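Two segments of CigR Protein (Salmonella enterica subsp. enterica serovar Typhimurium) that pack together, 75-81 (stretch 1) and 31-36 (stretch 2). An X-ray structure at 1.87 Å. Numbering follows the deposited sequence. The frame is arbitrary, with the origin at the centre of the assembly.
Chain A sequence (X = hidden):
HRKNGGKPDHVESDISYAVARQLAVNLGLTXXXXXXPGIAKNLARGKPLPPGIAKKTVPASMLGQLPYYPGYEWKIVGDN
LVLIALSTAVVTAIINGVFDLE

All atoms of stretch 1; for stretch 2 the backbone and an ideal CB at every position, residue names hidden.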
ATOM      1  N   LYS A  75     -11.790   4.705  -9.782  1.00 18.57           N
ATOM      2  CA  LYS A  75     -12.990   5.527  -9.735  1.00 20.66           C
ATOM      3  C   LYS A  75     -13.283   5.963  -8.313  1.00 19.84           C
ATOM      4  O   LYS A  75     -12.881   5.279  -7.342  1.00 20.65           O
ATOM      5  CB  LYS A  75     -14.174   4.752 -10.288  1.00 21.11           C
ATOM      6  CG  LYS A  75     -14.007   4.369 -11.723  1.00 24.04           C
ATOM      7  CD  LYS A  75     -14.310   5.592 -12.606  1.00 27.90           C
ATOM      8  CE  LYS A  75     -13.883   5.414 -14.041  1.00 33.81           C
ATOM      9  NZ  LYS A  75     -13.876   6.718 -14.713  1.00 33.63           N
ATOM     10  N   ILE A  76     -14.045   7.047  -8.185  1.00 19.22           N
ATOM     11  CA  ILE A  76     -14.612   7.445  -6.912  1.00 21.83           C
ATOM     12  C   ILE A  76     -16.043   6.858  -6.850  1.00 22.91           C
ATOM     13  O   ILE A  76     -16.898   7.180  -7.676  1.00 23.30           O
ATOM     14  CB  ILE A  76     -14.701   8.953  -6.800  1.00 21.95           C
ATOM     15  CG1 ILE A  76     -13.313   9.641  -7.139  1.00 20.89           C
ATOM     16  CG2 ILE A  76     -15.171   9.399  -5.393  1.00 21.86           C
ATOM     17  CD1 ILE A  76     -13.396  11.184  -7.047  1.00 22.92           C
ATOM     18  N   VAL A  77     -16.292   6.071  -5.821  1.00 23.39           N
ATOM     19  CA  VAL A  77     -17.581   5.387  -5.597  1.00 23.57           C
ATOM     20  C   VAL A  77     -17.984   5.720  -4.179  1.00 23.98           C
ATOM     21  O   VAL A  77     -17.293   5.324  -3.248  1.00 25.27           O
ATOM     22  CB  VAL A  77     -17.406   3.878  -5.771  1.00 22.52           C
ATOM     23  CG1 VAL A  77     -18.713   3.140  -5.469  1.00 26.15           C
ATOM     24  CG2 VAL A  77     -16.965   3.607  -7.180  1.00 22.45           C
ATOM     25  N   GLY A  78     -18.981   6.604  -4.014  1.00 23.85           N
ATOM     26  CA  GLY A  78     -19.352   7.089  -2.695  1.00 25.07           C
ATOM     27  C   GLY A  78     -18.165   7.921  -2.250  1.00 26.83           C
ATOM     28  O   GLY A  78     -17.705   8.836  -2.991  1.00 27.29           O
ATOM     29  N   ASP A  79     -17.658   7.620  -1.070  1.00 27.38           N
ATOM     30  CA  ASP A  79     -16.378   8.258  -0.619  1.00 27.04           C
ATOM     31  C   ASP A  79     -15.153   7.317  -0.669  1.00 24.86           C
ATOM     32  O   ASP A  79     -14.142   7.580  -0.015  1.00 25.57           O
ATOM     33  CB  ASP A  79     -16.528   8.943   0.710  1.00 30.42           C
ATOM     34  CG  ASP A  79     -16.876   7.994   1.844  1.00 32.86           C
ATOM     35  OD1 ASP A  79     -17.061   6.788   1.554  1.00 35.05           O
ATOM     36  OD2 ASP A  79     -16.974   8.485   2.983  1.00 34.13           O
ATOM     37  N   ASN A  80     -15.241   6.281  -1.491  1.00 24.48           N
ATOM     38  CA  ASN A  80     -14.201   5.240  -1.575  1.00 24.23           C
ATOM     39  C   ASN A  80     -13.426   5.301  -2.859  1.00 21.68           C
ATOM     40  O   ASN A  80     -13.939   5.786  -3.923  1.00 21.39           O
ATOM     41  CB  ASN A  80     -14.873   3.907  -1.467  1.00 25.54           C
ATOM     42  CG  ASN A  80     -15.807   3.824  -0.231  1.00 28.33           C
ATOM     43  OD1 ASN A  80     -15.395   4.111   0.909  1.00 29.51           O
ATOM     44  ND2 ASN A  80     -17.121   3.621  -0.483  1.00 32.02           N
ATOM     45  N   LEU A  81     -12.231   4.723  -2.852  1.00 22.28           N
ATOM     46  CA  LEU A  81     -11.453   4.672  -4.080  1.00 20.47           C
ATOM     47  C   LEU A  81     -11.531   3.223  -4.585  1.00 21.98           C
ATOM     48  O   LEU A  81     -11.162   2.293  -3.838  1.00 24.17           O
ATOM     49  CB  LEU A  81      -9.994   5.015  -3.777  1.00 21.48           C
ATOM     50  CG  LEU A  81      -8.996   4.962  -4.923  1.00 21.84           C
ATOM     51  CD1 LEU A  81      -9.395   5.784  -6.155  1.00 22.73           C
ATOM     52  CD2 LEU A  81      -7.574   5.316  -4.403  1.00 22.09           C
ATOM     53  N   UNK A  31     -14.824  15.199   1.202  1.00 33.43           N
ATOM     54  CA  UNK A  31     -16.161  15.584   1.526  1.00 35.28           C
ATOM     55  C   UNK A  31     -17.175  14.937   0.640  1.00 35.28           C
ATOM     56  O   UNK A  31     -18.307  15.413   0.570  1.00 35.86           O
ATOM     57  CB  UNK A  31     -16.302  17.106   1.454  1.00 35.28           C
ATOM     58  N   UNK A  32     -16.820  13.841   0.014  1.00 33.55           N
ATOM     59  CA  UNK A  32     -17.736  13.154  -0.896  1.00 34.36           C
ATOM     60  C   UNK A  32     -18.761  12.404  -0.096  1.00 37.06           C
ATOM     61  O   UNK A  32     -18.509  11.977   1.001  1.00 34.20           O
ATOM     62  CB  UNK A  32     -16.987  12.203  -1.832  1.00 34.36           C
ATOM     63  N   UNK A  33     -19.966  12.310  -0.634  1.00 39.61           N
ATOM     64  CA  UNK A  33     -21.030  11.614   0.061  1.00 41.09           C
ATOM     65  C   UNK A  33     -20.832  10.104  -0.030  1.00 38.07           C
ATOM     66  O   UNK A  33     -20.531   9.566  -1.107  1.00 32.31           O
ATOM     67  CB  UNK A  33     -22.392  12.012  -0.512  1.00 41.09           C
ATOM     68  N   UNK A  34     -21.093   9.438   1.083  1.00 36.29           N
ATOM     69  CA  UNK A  34     -21.050   7.984   1.151  1.00 39.09           C
ATOM     70  C   UNK A  34     -22.204   7.415   0.387  1.00 41.06           C
ATOM     71  O   UNK A  34     -23.181   8.097   0.146  1.00 39.33           O
ATOM     72  CB  UNK A  34     -21.072   7.491   2.599  1.00 39.09           C
ATOM     73  N   UNK A  35     -22.073   6.138   0.066  1.00 38.21           N
ATOM     74  CA  UNK A  35     -23.048   5.366  -0.661  1.00 39.24           C
ATOM     75  C   UNK A  35     -24.260   5.272   0.222  1.00 40.16           C
ATOM     76  O   UNK A  35     -24.152   5.390   1.451  1.00 41.44           O
ATOM     77  CB  UNK A  35     -22.518   3.985  -1.053  1.00 39.24           C
ATOM     78  N   UNK A  36     -25.420   5.100  -0.387  1.00 40.65           N
ATOM     79  CA  UNK A  36     -26.585   4.825   0.425  1.00 42.12           C
ATOM     80  C   UNK A  36     -26.378   3.670   1.425  1.00 40.43           C
ATOM     81  O   UNK A  36     -25.682   2.724   1.169  1.00 37.89           O
ATOM     82  CB  UNK A  36     -27.770   4.510  -0.491  1.00 42.12           C
TER

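Stretch 1 is a tight hairpin, two strand segments joined by a type II' turn from Val77 to Asn80 and closed by paired backbone hydrogen bonds (Val77 N to Asn80 O, 3.0 Å; Asn80 N to Val77 O, 2.9 Å). Stretch 2 has no regular secondary structure and runs past this turn, with the closest pair of CA atoms at position 34, whose CA lies 4.3 Å from the CA of Gly78.

Position 31 has a phi of 93° and a psi of 21°, a region that by itself favours glycine, although asparagine or aspartate can also adopt it. Its CB would point away from stretch 1, which has nothing within reach of it. The residue is Gly31, and it makes no contact with the hairpin.

At position 32 the CA-to-CB bond points toward stretch 1. The ideal CB lies 3.6 Å from Gly78 O and 4.2 Å from Asp79 CB, with Ile76 CG2 a little farther off at 4.9 Å. Beyond it the side chain of Ile76 offers an apolar surface, so a long aliphatic or an aromatic side chain would suit, and a small one would leave much of that surface uncovered. Tyr32 is the residue, with chi1 in the m well. Its ring extends along Ile76, with CE2 3.7 Å from Ile76 CD1 and the hydroxyl OH 3.6 Å from the same CD1. The backbone contributes as well, Tyr32 O lying 3.6 Å from Asp79 CB.

Position 33 turns its CB away from the hairpin into space that stretch 1 leaves empty, so many side chains would be tolerated, polar ones comfortably. Gln33 is found here, extended with chi1 and chi2 both t. Its contact comes from the backbone: Gln33 O packs 3.1 Å from Gly78 C, and although it is 3.5 Å from Asp79 N, the angle is too poor for a hydrogen bond.

Position 34 also points its CB away, yet that ideal CB is only 4.2 Å from Asp79 OD1. A carboxylate so near favours a donor; serine, threonine or asparagine could serve, and a longer basic side chain might also reach. Ser34 uses its hydroxyl for a weak hydrogen bond, OG donating to Asp79 OD2 at 3.5 Å.

At position 35 CA-to-CB points sideways, with the ideal CB 4.7 Å from Gly78 CA. The bare glycine, beside Val77 and the amide of Asn80, leaves room for a medium-sized apolar side chain such as leucine, isoleucine or methionine. Leu35 fills it. Its CG sits 3.8 Å from Gly78 CA, where an ideal CB on Gly78 would come within 2.6 Å of Leu35 CG and clash; CD2 meets Val77 CG1 at 4.0 Å and CD1 approaches Asn80 ND2 at 3.5 Å. A water bridges the segments, accepting from Leu35 N (2.9 Å from its O) and donating to Asp79 OD1 (3.1 Å from the same O).

Position 36 lies out of reach, and its phi of -51° suits proline among many others. Pro36 makes no contact with stretch 1.

Stretch 2, residues 31-36: GYQSLP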
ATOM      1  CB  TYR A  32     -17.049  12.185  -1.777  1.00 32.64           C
ATOM      2  CG  TYR A  32     -16.270  12.789  -2.873  1.00 32.83           C
ATOM      3  CD1 TYR A  32     -15.176  13.608  -2.594  1.00 36.85           C
ATOM      4  CD2 TYR A  32     -16.614  12.579  -4.172  1.00 32.41           C
ATOM      5  CE1 TYR A  32     -14.433  14.138  -3.615  1.00 36.21           C
ATOM      6  CE2 TYR A  32     -15.899  13.141  -5.192  1.00 33.71           C
ATOM      7  CZ  TYR A  32     -14.789  13.908  -4.884  1.00 32.17           C
ATOM      8  OH  TYR A  32     -14.094  14.476  -5.881  1.00 34.17           O
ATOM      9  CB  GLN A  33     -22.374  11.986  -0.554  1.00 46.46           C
ATOM     10  CG  GLN A  33     -23.567  11.468   0.235  1.00 54.09           C
ATOM     11  CD  GLN A  33     -24.839  12.177  -0.163  1.00 60.61           C
ATOM     12  OE1 GLN A  33     -24.945  13.402  -0.007  1.00 66.66           O
ATOM     13  NE2 GLN A  33     -25.828  11.417  -0.657  1.00 66.13           N
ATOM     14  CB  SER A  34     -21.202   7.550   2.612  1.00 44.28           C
ATOM     15  OG  SER A  34     -20.440   8.400   3.461  1.00 49.96           O
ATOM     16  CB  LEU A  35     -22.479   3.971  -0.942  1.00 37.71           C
ATOM     17  CG  LEU A  35     -21.310   3.900  -1.935  1.00 39.12           C
ATOM     18  CD1 LEU A  35     -20.279   2.719  -1.736  1.00 39.94           C
ATOM     19  CD2 LEU A  35     -21.981   3.916  -3.314  1.00 33.41           C
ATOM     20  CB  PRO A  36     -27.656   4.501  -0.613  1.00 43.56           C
ATOM     21  CG  PRO A  36     -27.183   5.234  -1.859  1.00 46.02           C
ATOM     22  CD  PRO A  36     -25.707   5.088  -1.831  1.00 41.90           C
TER
HETATM   23  O   HOH W   1     -19.488   5.014   0.913  1.00 34.42           O
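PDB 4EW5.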